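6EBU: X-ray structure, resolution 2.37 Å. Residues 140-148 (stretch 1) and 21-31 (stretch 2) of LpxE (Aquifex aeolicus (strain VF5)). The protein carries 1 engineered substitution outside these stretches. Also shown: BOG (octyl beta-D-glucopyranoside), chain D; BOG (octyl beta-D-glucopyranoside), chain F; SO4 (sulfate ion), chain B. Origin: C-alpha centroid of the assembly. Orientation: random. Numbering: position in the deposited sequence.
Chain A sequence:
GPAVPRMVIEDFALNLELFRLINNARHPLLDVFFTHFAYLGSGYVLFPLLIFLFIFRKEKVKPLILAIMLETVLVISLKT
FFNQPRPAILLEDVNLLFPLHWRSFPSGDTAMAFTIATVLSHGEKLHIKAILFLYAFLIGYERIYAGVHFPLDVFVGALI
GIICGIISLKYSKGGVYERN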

# COMPACT_ATOMS: atom_id res chain seq x y z
N GLY A 140 -2.45 -3.22 -2.47
CA GLY A 140 -2.39 -2.29 -3.59
C GLY A 140 -3.62 -2.39 -4.48
O GLY A 140 -4.17 -1.36 -4.89
N TYR A 141 -4.06 -3.61 -4.78
CA TYR A 141 -5.28 -3.78 -5.55
C TYR A 141 -6.50 -3.27 -4.78
O TYR A 141 -7.43 -2.71 -5.37
CB TYR A 141 -5.47 -5.25 -5.94
CG TYR A 141 -6.49 -5.48 -7.03
CD1 TYR A 141 -7.85 -5.44 -6.75
CD2 TYR A 141 -6.10 -5.74 -8.34
CE1 TYR A 141 -8.79 -5.64 -7.74
CE2 TYR A 141 -7.04 -5.95 -9.34
CZ TYR A 141 -8.38 -5.90 -9.03
OH TYR A 141 -9.32 -6.11 -10.02
N GLU A 142 -6.50 -3.45 -3.46
CA GLU A 142 -7.64 -3.03 -2.66
C GLU A 142 -7.83 -1.52 -2.71
O GLU A 142 -8.96 -1.03 -2.77
CB GLU A 142 -7.47 -3.51 -1.22
CG GLU A 142 -8.46 -2.92 -0.23
CD GLU A 142 -7.82 -1.92 0.70
OE1 GLU A 142 -8.25 -0.75 0.72
OE2 GLU A 142 -6.86 -2.31 1.41
N ARG A 143 -6.73 -0.76 -2.70
CA ARG A 143 -6.83 0.70 -2.73
C ARG A 143 -7.50 1.18 -4.01
O ARG A 143 -8.31 2.11 -3.99
CB ARG A 143 -5.45 1.33 -2.57
CG ARG A 143 -4.69 0.90 -1.32
CD ARG A 143 -5.58 0.92 -0.09
NE ARG A 143 -5.64 2.24 0.52
CZ ARG A 143 -6.61 2.64 1.33
NH1 ARG A 143 -7.61 1.83 1.62
NH2 ARG A 143 -6.58 3.87 1.84
N ILE A 144 -7.17 0.55 -5.14
CA ILE A 144 -7.79 0.93 -6.41
C ILE A 144 -9.24 0.46 -6.45
O ILE A 144 -10.13 1.20 -6.88
CB ILE A 144 -6.98 0.38 -7.59
CG1 ILE A 144 -5.50 0.69 -7.41
CG2 ILE A 144 -7.49 0.95 -8.91
CD1 ILE A 144 -4.62 0.08 -8.46
N TYR A 145 -9.50 -0.77 -6.00
CA TYR A 145 -10.86 -1.28 -5.99
C TYR A 145 -11.77 -0.44 -5.10
O TYR A 145 -12.95 -0.26 -5.42
CB TYR A 145 -10.88 -2.74 -5.54
CG TYR A 145 -12.26 -3.37 -5.60
CD1 TYR A 145 -12.70 -4.00 -6.76
CD2 TYR A 145 -13.11 -3.32 -4.51
CE1 TYR A 145 -13.96 -4.56 -6.82
CE2 TYR A 145 -14.37 -3.88 -4.57
CZ TYR A 145 -14.79 -4.50 -5.73
OH TYR A 145 -16.05 -5.06 -5.79
N ALA A 146 -11.23 0.07 -3.99
CA ALA A 146 -12.02 0.93 -3.11
C ALA A 146 -12.27 2.31 -3.71
O ALA A 146 -13.08 3.06 -3.15
CB ALA A 146 -11.31 1.08 -1.76
N GLY A 147 -11.62 2.66 -4.81
CA GLY A 147 -11.80 3.95 -5.43
C GLY A 147 -11.08 5.10 -4.75
O GLY A 147 -11.41 6.26 -5.02
N VAL A 148 -10.11 4.81 -3.88
CA VAL A 148 -9.41 5.86 -3.14
C VAL A 148 -8.01 6.13 -3.68
O VAL A 148 -7.36 7.07 -3.20
CB VAL A 148 -9.34 5.53 -1.64
CG1 VAL A 148 -10.74 5.33 -1.07
CG2 VAL A 148 -8.49 4.29 -1.40
O1 BOG D . 5.83 -2.62 -8.57
C1' BOG D . 4.82 -3.58 -8.25
C2' BOG D . 3.47 -2.85 -8.04
C3' BOG D . 2.41 -3.84 -7.49
C4' BOG D . 1.10 -3.06 -7.16
C5' BOG D . -0.10 -4.02 -7.20
C6' BOG D . -1.37 -3.23 -7.61
C7' BOG D . -2.03 -3.92 -8.80
C8' BOG D . -3.45 -3.36 -8.99
O1 BOG F . -5.17 5.97 5.94
C1' BOG F . -4.92 4.57 6.04
C2' BOG F . -6.13 3.87 6.68
C3' BOG F . -6.22 2.40 6.17
C4' BOG F . -7.66 2.10 5.67
C5' BOG F . -8.19 3.30 4.85
C6' BOG F . -9.72 3.17 4.67
C7' BOG F . -10.44 3.62 5.93
C8' BOG F . -10.23 5.13 6.13
S SO4 B . -3.41 5.93 2.06
O1 SO4 B . -3.72 4.66 1.42
O2 SO4 B . -4.65 6.68 2.28
O3 SO4 B . -2.53 6.70 1.19
O4 SO4 B . -2.75 5.69 3.34
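Stretch 2 (21-31) LINNARHPLLD

Stretch 1 is the last part of a helix that begins earlier in the chain, and then a turn. Stretch 2 ends one helix at about Asn24, crosses a short linker, and starts a second helix at Pro28. The two backbones come nearest where Tyr145 CA lies 4.8 Å from Asn23 CA, so the end of the first helix and the linker of stretch 2 gather around the last turn of stretch 1.

Gly140 makes no contact with stretch 2; it packs instead against the chain D detergent, where an ideal CB would be crowded by the alkyl carbon C6'. Tyr141, one residue on, has a t rotamer that brings its ring under Ile22. The methyl Ile22 CG2 sits over one ring face, 3.6 Å from Tyr141 CZ, a CH-pi contact that suits a branched aliphatic side chain on an aromatic surface. The phenol remains free to bond water: Tyr141 OH donates to a water at 2.4 Å, and that water donates in turn to Ile22 O (3.0 Å) and Ala25 O (2.7 Å), carbonyls in the last turn of that helix and just beyond it.

Glu142 points away from stretch 2, and Arg143 is out of its reach. They form a salt bridge with each other, Arg143 NH1 to Glu142 OE1 at 2.8 Å, and Arg143 also binds the sulfate. Ile144 returns to the contact, its CG2 3.7 Å from Ile22 CG2, so that one methyl of Ile22 serves both Tyr141 and Ile144.

Tyr145 is the centre of the arrangement, burying more area against stretch 2 than any other residue of stretch 1. The Arg26 guanidinium lies flat on its ring, centres 3.8 Å apart and planes at 22°, a cation-pi stack. The same guanidinium donates to the main chain, with Arg26 NH1 2.8 Å and Arg26 NH2 3.1 Å from Tyr145 O, an acceptor available near the helix end. At the ring's far end, Tyr145 OH accepts from His27 N at 3.2 Å and donates to Asp31 OD1 at a very short 2.5 Å. A tyrosine suits this place because its hydroxyl reaches the start of the second helix, where His27 is the N-cap and its ND1 accepts from Leu29 N at 3.0 Å.

Gly147, the first residue past the helix to leave helical phi/psi, has positive phi, which favours glycine, and makes a Schellman motif. An ideal CB here would lie only 3.2 Å from Asn23 ND2, the amide that also donates a weak bond to Ile144 O at 3.4 Å. Val148 then points away from stretch 2.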

# COMPACT_ATOMS: atom_id res chain seq x y z
N LEU A 21 -10.65 -0.01 -15.30
CA LEU A 21 -10.73 -1.46 -15.45
C LEU A 21 -10.85 -2.15 -14.10
O LEU A 21 -11.58 -3.14 -13.96
CB LEU A 21 -9.51 -1.97 -16.22
N ILE A 22 -10.14 -1.65 -13.09
CA ILE A 22 -10.18 -2.26 -11.77
C ILE A 22 -11.40 -1.78 -10.99
O ILE A 22 -12.10 -2.58 -10.36
CB ILE A 22 -8.88 -1.96 -11.00
CG1 ILE A 22 -7.70 -2.66 -11.67
CG2 ILE A 22 -9.01 -2.37 -9.54
CD1 ILE A 22 -6.36 -2.28 -11.10
N ASN A 23 -11.69 -0.48 -11.04
CA ASN A 23 -12.75 0.08 -10.21
C ASN A 23 -14.14 -0.28 -10.71
O ASN A 23 -15.11 -0.15 -9.95
CB ASN A 23 -12.61 1.60 -10.15
CG ASN A 23 -13.56 2.23 -9.16
OD1 ASN A 23 -14.57 2.82 -9.54
ND2 ASN A 23 -13.25 2.10 -7.87
N ASN A 24 -14.27 -0.74 -11.96
CA ASN A 24 -15.57 -1.12 -12.49
C ASN A 24 -15.83 -2.62 -12.44
O ASN A 24 -17.00 -3.04 -12.50
CB ASN A 24 -15.73 -0.63 -13.93
CG ASN A 24 -15.75 0.89 -14.02
OD1 ASN A 24 -16.27 1.57 -13.14
ND2 ASN A 24 -15.18 1.42 -15.10
N ALA A 25 -14.79 -3.45 -12.34
CA ALA A 25 -14.93 -4.90 -12.25
C ALA A 25 -15.22 -5.27 -10.79
O ALA A 25 -14.33 -5.63 -10.02
CB ALA A 25 -13.69 -5.59 -12.78
N ARG A 26 -16.49 -5.18 -10.43
CA ARG A 26 -16.91 -5.28 -9.04
C ARG A 26 -17.83 -6.48 -8.82
O ARG A 26 -18.29 -7.13 -9.77
CB ARG A 26 -17.62 -4.00 -8.59
CG ARG A 26 -16.95 -2.74 -9.07
CD ARG A 26 -17.53 -1.53 -8.38
NE ARG A 26 -17.23 -1.50 -6.96
CZ ARG A 26 -16.05 -1.16 -6.45
NH1 ARG A 26 -15.05 -0.82 -7.25
NH2 ARG A 26 -15.87 -1.15 -5.14
N HIS A 27 -18.08 -6.76 -7.55
CA HIS A 27 -18.96 -7.82 -7.07
C HIS A 27 -19.18 -7.62 -5.58
O HIS A 27 -18.26 -7.17 -4.87
CB HIS A 27 -18.36 -9.20 -7.36
CG HIS A 27 -19.33 -10.32 -7.16
ND1 HIS A 27 -19.62 -10.84 -5.92
CD2 HIS A 27 -20.08 -11.03 -8.04
CE1 HIS A 27 -20.50 -11.81 -6.04
NE2 HIS A 27 -20.80 -11.95 -7.32
N PRO A 28 -20.37 -7.91 -5.06
CA PRO A 28 -20.60 -7.74 -3.61
C PRO A 28 -19.62 -8.52 -2.75
O PRO A 28 -19.23 -8.04 -1.68
CB PRO A 28 -22.04 -8.24 -3.43
CG PRO A 28 -22.69 -8.00 -4.75
CD PRO A 28 -21.62 -8.24 -5.78
N LEU A 29 -19.23 -9.72 -3.18
CA LEU A 29 -18.25 -10.49 -2.41
C LEU A 29 -16.88 -9.83 -2.42
O LEU A 29 -16.15 -9.92 -1.43
CB LEU A 29 -18.16 -11.91 -2.97
CG LEU A 29 -19.38 -12.80 -2.74
CD1 LEU A 29 -19.11 -14.20 -3.24
CD2 LEU A 29 -19.77 -12.81 -1.27
N LEU A 30 -16.51 -9.17 -3.52
CA LEU A 30 -15.27 -8.41 -3.54
C LEU A 30 -15.36 -7.20 -2.61
O LEU A 30 -14.38 -6.85 -1.94
CB LEU A 30 -14.95 -7.96 -4.97
CG LEU A 30 -14.15 -8.94 -5.82
CD1 LEU A 30 -13.94 -8.37 -7.22
CD2 LEU A 30 -12.81 -9.23 -5.16
N ASP A 31 -16.54 -6.56 -2.55
CA ASP A 31 -16.73 -5.43 -1.65
C ASP A 31 -16.53 -5.85 -0.20
O ASP A 31 -15.89 -5.12 0.57
CB ASP A 31 -18.12 -4.83 -1.84
CG ASP A 31 -18.30 -4.16 -3.18
OD1 ASP A 31 -17.32 -4.02 -3.93
OD2 ASP A 31 -19.44 -3.74 -3.49
O HOH W 1 -11.67 -5.48 -9.90